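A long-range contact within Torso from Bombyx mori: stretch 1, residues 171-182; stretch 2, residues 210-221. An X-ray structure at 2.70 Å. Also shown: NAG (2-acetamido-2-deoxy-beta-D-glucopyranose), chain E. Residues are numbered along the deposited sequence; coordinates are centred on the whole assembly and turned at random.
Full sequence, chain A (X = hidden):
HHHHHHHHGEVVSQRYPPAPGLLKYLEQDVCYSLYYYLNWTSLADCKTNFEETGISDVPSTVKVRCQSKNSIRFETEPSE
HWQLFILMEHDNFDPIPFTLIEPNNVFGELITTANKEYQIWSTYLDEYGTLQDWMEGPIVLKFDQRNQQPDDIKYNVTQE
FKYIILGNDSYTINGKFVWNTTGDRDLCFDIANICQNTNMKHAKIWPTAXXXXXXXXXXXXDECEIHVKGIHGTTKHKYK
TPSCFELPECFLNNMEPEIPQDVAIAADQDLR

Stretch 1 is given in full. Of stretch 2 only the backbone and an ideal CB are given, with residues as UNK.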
ATOM      1  N   TYR A 171     -15.721  26.396  16.451  1.00 98.56           N
ATOM      2  CA  TYR A 171     -15.416  25.626  17.661  1.00 95.18           C
ATOM      3  C   TYR A 171     -15.001  24.186  17.353  1.00 90.55           C
ATOM      4  O   TYR A 171     -15.462  23.592  16.377  1.00 90.75           O
ATOM      5  CB  TYR A 171     -16.610  25.647  18.619  1.00 98.88           C
ATOM      6  CG  TYR A 171     -16.584  26.811  19.593  1.00106.27           C
ATOM      7  CD1 TYR A 171     -16.501  28.121  19.148  1.00110.37           C
ATOM      8  CD2 TYR A 171     -16.622  26.594  20.962  1.00108.55           C
ATOM      9  CE1 TYR A 171     -16.466  29.179  20.040  1.00115.19           C
ATOM     10  CE2 TYR A 171     -16.593  27.642  21.858  1.00113.51           C
ATOM     11  CZ  TYR A 171     -16.515  28.933  21.392  1.00116.50           C
ATOM     12  OH  TYR A 171     -16.484  29.982  22.282  1.00119.81           O
ATOM     13  N   THR A 172     -14.128  23.637  18.199  1.00 66.57           N
ATOM     14  CA  THR A 172     -13.609  22.278  18.024  1.00 62.57           C
ATOM     15  C   THR A 172     -13.561  21.506  19.345  1.00 60.49           C
ATOM     16  O   THR A 172     -13.277  22.076  20.398  1.00 61.04           O
ATOM     17  CB  THR A 172     -12.193  22.293  17.409  1.00 60.25           C
ATOM     18  OG1 THR A 172     -12.205  23.037  16.185  1.00 62.31           O
ATOM     19  CG2 THR A 172     -11.703  20.873  17.132  1.00 57.02           C
ATOM     20  N   ILE A 173     -13.834  20.205  19.266  1.00 42.54           N
ATOM     21  CA  ILE A 173     -13.870  19.328  20.436  1.00 40.71           C
ATOM     22  C   ILE A 173     -12.654  18.407  20.509  1.00 37.69           C
ATOM     23  O   ILE A 173     -12.343  17.700  19.549  1.00 36.79           O
ATOM     24  CB  ILE A 173     -15.138  18.441  20.439  1.00 41.45           C
ATOM     25  CG1 ILE A 173     -16.401  19.289  20.257  1.00 45.57           C
ATOM     26  CG2 ILE A 173     -15.218  17.618  21.724  1.00 40.29           C
ATOM     27  CD1 ILE A 173     -16.657  20.267  21.379  1.00 47.82           C
ATOM     28  N   ASN A 174     -11.974  18.428  21.654  1.00 36.91           N
ATOM     29  CA  ASN A 174     -10.897  17.479  21.937  1.00 34.93           C
ATOM     30  C   ASN A 174     -11.324  16.512  23.038  1.00 34.55           C
ATOM     31  O   ASN A 174     -11.853  16.933  24.067  1.00 35.70           O
ATOM     32  CB  ASN A 174      -9.615  18.210  22.347  1.00 34.77           C
ATOM     33  CG  ASN A 174      -8.881  18.822  21.164  1.00 34.69           C
ATOM     34  OD1 ASN A 174      -9.035  18.382  20.025  1.00 34.35           O
ATOM     35  ND2 ASN A 174      -8.074  19.839  21.435  1.00 35.31           N
ATOM     36  N   GLY A 175     -11.095  15.221  22.815  1.00 33.67           N
ATOM     37  CA  GLY A 175     -11.546  14.189  23.735  1.00 33.37           C
ATOM     38  C   GLY A 175     -10.428  13.285  24.218  1.00 32.30           C
ATOM     39  O   GLY A 175      -9.711  12.685  23.417  1.00 31.68           O
ATOM     40  N   LYS A 176     -10.291  13.184  25.539  1.00 32.16           N
ATOM     41  CA  LYS A 176      -9.267  12.347  26.159  1.00 31.71           C
ATOM     42  C   LYS A 176      -9.889  11.100  26.781  1.00 31.52           C
ATOM     43  O   LYS A 176     -10.930  11.176  27.438  1.00 32.05           O
ATOM     44  CB  LYS A 176      -8.496  13.140  27.215  1.00 32.51           C
ATOM     45  CG  LYS A 176      -7.321  12.383  27.820  1.00 32.53           C
ATOM     46  CD  LYS A 176      -6.518  13.246  28.785  1.00 33.72           C
ATOM     47  CE  LYS A 176      -5.763  14.356  28.065  1.00 34.01           C
ATOM     48  NZ  LYS A 176      -4.894  15.132  28.990  1.00 35.54           N
ATOM     49  N   PHE A 177      -9.236   9.960  26.574  1.00 31.11           N
ATOM     50  CA  PHE A 177      -9.766   8.658  26.975  1.00 31.04           C
ATOM     51  C   PHE A 177      -8.797   7.924  27.894  1.00 31.44           C
ATOM     52  O   PHE A 177      -7.580   7.976  27.697  1.00 31.79           O
ATOM     53  CB  PHE A 177     -10.057   7.800  25.741  1.00 30.84           C
ATOM     54  CG  PHE A 177     -11.092   8.386  24.823  1.00 30.84           C
ATOM     55  CD1 PHE A 177     -10.802   9.499  24.051  1.00 30.85           C
ATOM     56  CD2 PHE A 177     -12.349   7.816  24.720  1.00 31.17           C
ATOM     57  CE1 PHE A 177     -11.749  10.040  23.206  1.00 31.30           C
ATOM     58  CE2 PHE A 177     -13.300   8.352  23.874  1.00 31.76           C
ATOM     59  CZ  PHE A 177     -12.999   9.466  23.116  1.00 31.88           C
ATOM     60  N   VAL A 178      -9.348   7.238  28.892  1.00 38.68           N
ATOM     61  CA  VAL A 178      -8.554   6.483  29.858  1.00 39.36           C
ATOM     62  C   VAL A 178      -9.316   5.223  30.269  1.00 39.43           C
ATOM     63  O   VAL A 178     -10.545   5.190  30.211  1.00 39.06           O
ATOM     64  CB  VAL A 178      -8.224   7.334  31.110  1.00 40.07           C
ATOM     65  CG1 VAL A 178      -7.438   6.526  32.137  1.00 41.09           C
ATOM     66  CG2 VAL A 178      -7.449   8.586  30.721  1.00 40.24           C
ATOM     67  N   TRP A 179      -8.589   4.187  30.680  1.00 43.03           N
ATOM     68  CA  TRP A 179      -9.214   2.956  31.154  1.00 43.34           C
ATOM     69  C   TRP A 179      -8.365   2.265  32.217  1.00 44.60           C
ATOM     70  O   TRP A 179      -7.161   2.504  32.313  1.00 45.51           O
ATOM     71  CB  TRP A 179      -9.469   2.011  29.979  1.00 43.39           C
ATOM     72  CG  TRP A 179      -8.232   1.633  29.217  1.00 44.42           C
ATOM     73  CD1 TRP A 179      -7.524   0.472  29.325  1.00 46.08           C
ATOM     74  CD2 TRP A 179      -7.560   2.422  28.227  1.00 44.30           C
ATOM     75  NE1 TRP A 179      -6.453   0.488  28.462  1.00 47.23           N
ATOM     76  CE2 TRP A 179      -6.453   1.675  27.778  1.00 46.02           C
ATOM     77  CE3 TRP A 179      -7.786   3.687  27.676  1.00 43.19           C
ATOM     78  CZ2 TRP A 179      -5.577   2.150  26.805  1.00 46.60           C
ATOM     79  CZ3 TRP A 179      -6.912   4.157  26.711  1.00 43.52           C
ATOM     80  CH2 TRP A 179      -5.822   3.391  26.287  1.00 45.16           C
ATOM     81  N   ASN A 180      -9.000   1.409  33.016  1.00110.05           N
ATOM     82  CA  ASN A 180      -8.310   0.735  34.111  1.00118.13           C
ATOM     83  C   ASN A 180      -7.412  -0.399  33.639  1.00118.88           C
ATOM     84  O   ASN A 180      -7.643  -1.000  32.590  1.00111.10           O
ATOM     85  CB  ASN A 180      -9.319   0.205  35.139  1.00116.65           C
ATOM     86  CG  ASN A 180     -10.251  -0.861  34.574  1.00107.31           C
ATOM     87  OD1 ASN A 180     -10.524  -0.896  33.374  1.00 99.56           O
ATOM     88  ND2 ASN A 180     -10.749  -1.736  35.457  1.00105.56           N
ATOM     89  N   THR A 181      -6.382  -0.672  34.434  1.00116.91           N
ATOM     90  CA  THR A 181      -5.399  -1.702  34.126  1.00119.03           C
ATOM     91  C   THR A 181      -5.516  -2.854  35.113  1.00121.86           C
ATOM     92  O   THR A 181      -5.972  -2.676  36.242  1.00123.23           O
ATOM     93  CB  THR A 181      -3.963  -1.146  34.173  1.00124.84           C
ATOM     94  OG1 THR A 181      -3.611  -0.833  35.527  1.00132.29           O
ATOM     95  CG2 THR A 181      -3.840   0.104  33.315  1.00119.38           C
ATOM     96  N   THR A 182      -5.099  -4.037  34.676  1.00112.60           N
ATOM     97  CA  THR A 182      -5.102  -5.215  35.533  1.00114.94           C
ATOM     98  C   THR A 182      -4.008  -5.113  36.588  1.00121.21           C
ATOM     99  O   THR A 182      -3.308  -4.106  36.676  1.00123.45           O
ATOM    100  CB  THR A 182      -4.903  -6.513  34.721  1.00114.51           C
ATOM    101  OG1 THR A 182      -4.695  -7.611  35.618  1.00118.14           O
ATOM    102  CG2 THR A 182      -3.704  -6.400  33.781  1.00116.47           C
ATOM    103  N   UNK A 210      -0.088   4.297  33.492  1.00 70.28           N
ATOM    104  CA  UNK A 210      -1.514   4.473  33.242  1.00 65.50           C
ATOM    105  C   UNK A 210      -1.727   4.944  31.803  1.00 59.64           C
ATOM    106  O   UNK A 210      -1.315   6.047  31.445  1.00 57.69           O
ATOM    107  CB  UNK A 210      -2.121   5.468  34.233  1.00 65.50           C
ATOM    108  N   UNK A 211      -2.373   4.109  30.970  1.00 54.65           N
ATOM    109  CA  UNK A 211      -2.536   4.476  29.560  1.00 50.14           C
ATOM    110  C   UNK A 211      -3.547   5.595  29.350  1.00 46.18           C
ATOM    111  O   UNK A 211      -4.494   5.731  30.126  1.00 46.25           O
ATOM    112  CB  UNK A 211      -2.963   3.250  28.750  1.00 50.14           C
ATOM    113  N   UNK A 212      -3.340   6.384  28.302  1.00 35.45           N
ATOM    114  CA  UNK A 212      -4.240   7.479  27.968  1.00 32.33           C
ATOM    115  C   UNK A 212      -4.229   7.704  26.466  1.00 30.10           C
ATOM    116  O   UNK A 212      -3.190   7.563  25.822  1.00 30.79           O
ATOM    117  CB  UNK A 212      -3.846   8.758  28.709  1.00 32.33           C
ATOM    118  N   UNK A 213      -5.385   8.057  25.915  1.00 41.48           N
ATOM    119  CA  UNK A 213      -5.509   8.265  24.478  1.00 40.25           C
ATOM    120  C   UNK A 213      -6.230   9.566  24.163  1.00 38.93           C
ATOM    121  O   UNK A 213      -7.364   9.773  24.587  1.00 38.47           O
ATOM    122  CB  UNK A 213      -6.247   7.090  23.834  1.00 40.25           C
ATOM    123  N   UNK A 214      -5.566  10.433  23.405  1.00 39.36           N
ATOM    124  CA  UNK A 214      -6.138  11.718  23.027  1.00 38.96           C
ATOM    125  C   UNK A 214      -6.843  11.612  21.680  1.00 39.21           C
ATOM    126  O   UNK A 214      -6.440  10.830  20.819  1.00 39.79           O
ATOM    127  CB  UNK A 214      -5.053  12.796  22.977  1.00 38.96           C
ATOM    128  N   UNK A 215      -7.901  12.400  21.513  1.00 25.51           N
ATOM    129  CA  UNK A 215      -8.617  12.481  20.246  1.00 26.89           C
ATOM    130  C   UNK A 215      -8.928  13.938  19.926  1.00 28.11           C
ATOM    131  O   UNK A 215      -9.206  14.732  20.824  1.00 27.59           O
ATOM    132  CB  UNK A 215      -9.902  11.652  20.292  1.00 26.89           C
ATOM    133  N   UNK A 216      -8.876  14.276  18.642  1.00 51.16           N
ATOM    134  CA  UNK A 216      -9.123  15.641  18.197  1.00 51.03           C
ATOM    135  C   UNK A 216     -10.091  15.684  17.021  1.00 51.80           C
ATOM    136  O   UNK A 216     -10.451  14.649  16.458  1.00 52.57           O
ATOM    137  CB  UNK A 216      -7.805  16.317  17.813  1.00 51.03           C
ATOM    138  N   UNK A 217     -10.505  16.895  16.665  1.00 53.68           N
ATOM    139  CA  UNK A 217     -11.396  17.126  15.534  1.00 54.67           C
ATOM    140  C   UNK A 217     -12.763  16.467  15.713  1.00 54.32           C
ATOM    141  O   UNK A 217     -13.446  16.167  14.733  1.00 55.46           O
ATOM    142  CB  UNK A 217     -10.743  16.612  14.249  1.00 54.67           C
ATOM    143  N   UNK A 218     -13.157  16.246  16.963  1.00 37.64           N
ATOM    144  CA  UNK A 218     -14.489  15.731  17.266  1.00 37.25           C
ATOM    145  C   UNK A 218     -15.528  16.834  17.109  1.00 36.99           C
ATOM    146  O   UNK A 218     -15.186  18.015  17.051  1.00 36.96           O
ATOM    147  CB  UNK A 218     -14.536  15.151  18.681  1.00 37.25           C
ATOM    148  N   UNK A 219     -16.795  16.437  17.038  1.00 36.99           N
ATOM    149  CA  UNK A 219     -17.898  17.386  16.919  1.00 36.80           C
ATOM    150  C   UNK A 219     -19.027  17.036  17.884  1.00 35.72           C
ATOM    151  O   UNK A 219     -19.042  15.955  18.475  1.00 35.43           O
ATOM    152  CB  UNK A 219     -18.423  17.416  15.482  1.00 36.80           C
ATOM    153  N   UNK A 220     -19.973  17.957  18.034  1.00 35.30           N
ATOM    154  CA  UNK A 220     -21.079  17.782  18.967  1.00 34.31           C
ATOM    155  C   UNK A 220     -22.103  16.762  18.477  1.00 34.94           C
ATOM    156  O   UNK A 220     -22.380  16.668  17.281  1.00 36.26           O
ATOM    157  CB  UNK A 220     -21.768  19.126  19.212  1.00 34.31           C
ATOM    158  N   UNK A 221     -22.656  16.005  19.420  1.00 35.88           N
ATOM    159  CA  UNK A 221     -23.739  15.067  19.142  1.00 36.52           C
ATOM    160  C   UNK A 221     -23.377  14.026  18.085  1.00 38.17           C
ATOM    161  O   UNK A 221     -24.201  13.669  17.242  1.00 39.38           O
ATOM    162  CB  UNK A 221     -24.982  15.837  18.692  1.00 36.52           C
TER
HETATM  163  C1  NAG E   1     -11.681  -2.790  35.124  1.00107.70           C
HETATM  164  C2  NAG E   1     -11.117  -4.200  34.945  1.00107.81           C
HETATM  165  C3  NAG E   1     -12.238  -5.179  34.589  1.00104.23           C
HETATM  166  C4  NAG E   1     -13.410  -5.065  35.560  1.00103.27           C
HETATM  167  C5  NAG E   1     -13.824  -3.608  35.755  1.00103.74           C
HETATM  168  C6  NAG E   1     -14.851  -3.420  36.850  1.00103.99           C
HETATM  169  C7  NAG E   1      -8.787  -4.385  34.162  1.00112.09           C
HETATM  170  C8  NAG E   1      -7.885  -4.384  32.963  1.00112.38           C
HETATM  171  N2  NAG E   1     -10.088  -4.218  33.908  1.00108.43           N
HETATM  172  O3  NAG E   1     -11.726  -6.507  34.602  1.00105.27           O
HETATM  173  O4  NAG E   1     -14.533  -5.753  35.020  1.00 99.60           O
HETATM  174  O5  NAG E   1     -12.686  -2.816  36.118  1.00107.51           O
HETATM  175  O6  NAG E   1     -15.164  -4.641  37.504  1.00103.52           O
HETATM  176  O7  NAG E   1      -8.354  -4.518  35.300  1.00115.48           O

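Stretch 2 runs antiparallel to the strand 171-179. Position 210 has nothing of stretch 1 within 5.5 Å of its CB and could hold almost anything; it is His210.

Position 211 points toward stretch 1, its ideal CB 3.4 Å from Trp179 CZ2. With phi at -72° and an indole to cover, a compact apolar residue, proline included, would suit. It is Pro211: its CG lies over the indole face, 3.9 Å from the Trp179 five-membered ring centroid, a CH-pi contact, while its CD packs 3.5 Å from Thr181 CG2.

Position 212 shares a face with Lys176 and Val178, where small, polar or beta-branched residues would all serve. Ser212 is found.

Position 213 pairs with Phe177 through two backbone hydrogen bonds, Phe177 N to 213 O (2.7 Å) and 213 N to Phe177 O (2.8 Å). Its CB sits 4.2 Å from Trp179 CZ3, beside two aromatic side chains, and calls for an apolar residue, aliphatic or aromatic. Phe213 is found, with chi1 t and its CB at the edge of the indole.

Position 214 returns to the face of Lys176, whose amine favours an acidic or polar partner. Asp214 brings OD1 to 3.4 Å from Lys176 CE but 4.5 Å from Lys176 NZ, so the charges are near without forming a salt bridge.

At position 215 the CB is tight against Gly175 O (3.3 Å) and lies 3.8 Å from Phe177 CE1; a beta-branched aliphatic residue fits an extended strand here. Val215 sets CG2 3.3 Å from Phe177 CE1, and its N and O both bond to Gly175, the bond from its N being weak.

Position 216 has its CB 3.3 Å from Asn174 OD1, and polar residues with room to extend would be suitable. Glu216 carries its carboxylate beyond this contact.

Position 217 lies in the bulge that shifts the register by one. Its positive phi (63°) favours glycine, asparagine or aspartate; Asn217 points away.

Position 218 pairs with Ile173 and points to the face where Gly175 leaves space, inviting a medium-sized aliphatic residue. Leu218 packs CB 3.8 Å from Ile173 CB and puts CD1 4.0 Å from Gly175 N, occupying room that a CB on Gly175 would contest.

Position 219 points away and tolerates many residues; it is Val219. At 220 an aliphatic chain could reach Ile173, as Leu220 does, CD2 to Ile173 CD1 at 3.9 Å. Position 221, out of reach, is Asn221.

Stretch 2 (210-221) HPSFDVENLVLN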
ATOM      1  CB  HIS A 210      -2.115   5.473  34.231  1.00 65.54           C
ATOM      2  CG  HIS A 210      -1.782   5.176  35.661  1.00 72.14           C
ATOM      3  ND1 HIS A 210      -2.390   4.162  36.369  1.00 75.63           N
ATOM      4  CD2 HIS A 210      -0.898   5.751  36.510  1.00 76.76           C
ATOM      5  CE1 HIS A 210      -1.900   4.129  37.595  1.00 82.14           C
ATOM      6  NE2 HIS A 210      -0.993   5.084  37.707  1.00 82.99           N
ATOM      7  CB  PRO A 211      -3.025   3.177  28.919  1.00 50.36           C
ATOM      8  CG  PRO A 211      -3.750   2.482  30.010  1.00 53.28           C
ATOM      9  CD  PRO A 211      -2.998   2.809  31.270  1.00 57.05           C
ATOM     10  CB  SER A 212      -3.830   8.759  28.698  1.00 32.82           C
ATOM     11  OG  SER A 212      -2.526   9.161  28.320  1.00 33.99           O
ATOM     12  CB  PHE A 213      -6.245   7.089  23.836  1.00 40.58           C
ATOM     13  CG  PHE A 213      -6.390   7.208  22.348  1.00 40.23           C
ATOM     14  CD1 PHE A 213      -5.288   7.087  21.521  1.00 40.77           C
ATOM     15  CD2 PHE A 213      -7.628   7.431  21.774  1.00 40.08           C
ATOM     16  CE1 PHE A 213      -5.416   7.192  20.149  1.00 41.12           C
ATOM     17  CE2 PHE A 213      -7.764   7.534  20.402  1.00 40.75           C
ATOM     18  CZ  PHE A 213      -6.656   7.417  19.590  1.00 41.24           C
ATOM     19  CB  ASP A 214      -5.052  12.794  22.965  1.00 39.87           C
ATOM     20  CG  ASP A 214      -4.259  12.896  24.250  1.00 40.68           C
ATOM     21  OD1 ASP A 214      -4.818  12.579  25.321  1.00 40.40           O
ATOM     22  OD2 ASP A 214      -3.077  13.297  24.192  1.00 42.25           O
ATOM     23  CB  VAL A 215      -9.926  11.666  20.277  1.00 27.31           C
ATOM     24  CG1 VAL A 215     -10.635  11.737  18.929  1.00 29.82           C
ATOM     25  CG2 VAL A 215      -9.639  10.223  20.644  1.00 26.78           C
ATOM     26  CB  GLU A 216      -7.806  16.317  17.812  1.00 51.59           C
ATOM     27  CG  GLU A 216      -6.754  16.289  18.912  1.00 51.11           C
ATOM     28  CD  GLU A 216      -5.449  16.934  18.490  1.00 51.79           C
ATOM     29  OE1 GLU A 216      -5.397  17.511  17.383  1.00 52.64           O
ATOM     30  OE2 GLU A 216      -4.475  16.864  19.268  1.00 51.67           O
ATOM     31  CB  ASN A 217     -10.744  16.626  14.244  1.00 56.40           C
ATOM     32  CG  ASN A 217      -9.287  17.032  14.135  1.00 56.77           C
ATOM     33  OD1 ASN A 217      -8.878  18.063  14.670  1.00 56.19           O
ATOM     34  ND2 ASN A 217      -8.494  16.219  13.446  1.00 57.90           N
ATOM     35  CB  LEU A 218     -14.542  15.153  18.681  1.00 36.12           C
ATOM     36  CG  LEU A 218     -13.728  13.884  18.938  1.00 36.58           C
ATOM     37  CD1 LEU A 218     -13.754  13.534  20.417  1.00 35.70           C
ATOM     38  CD2 LEU A 218     -14.254  12.725  18.106  1.00 37.82           C
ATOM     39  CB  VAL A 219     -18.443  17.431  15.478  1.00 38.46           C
ATOM     40  CG1 VAL A 219     -17.354  17.883  14.519  1.00 39.75           C
ATOM     41  CG2 VAL A 219     -18.991  16.073  15.065  1.00 39.30           C
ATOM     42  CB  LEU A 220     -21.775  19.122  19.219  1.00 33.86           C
ATOM     43  CG  LEU A 220     -20.928  20.212  19.878  1.00 33.41           C
ATOM     44  CD1 LEU A 220     -21.672  21.538  19.877  1.00 33.49           C
ATOM     45  CD2 LEU A 220     -20.545  19.816  21.295  1.00 32.39           C
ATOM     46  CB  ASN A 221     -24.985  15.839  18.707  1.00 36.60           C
ATOM     47  CG  ASN A 221     -25.429  16.848  19.743  1.00 35.18           C
ATOM     48  OD1 ASN A 221     -25.572  16.521  20.920  1.00 34.27           O
ATOM     49  ND2 ASN A 221     -25.629  18.090  19.315  1.00 35.25           N
TER
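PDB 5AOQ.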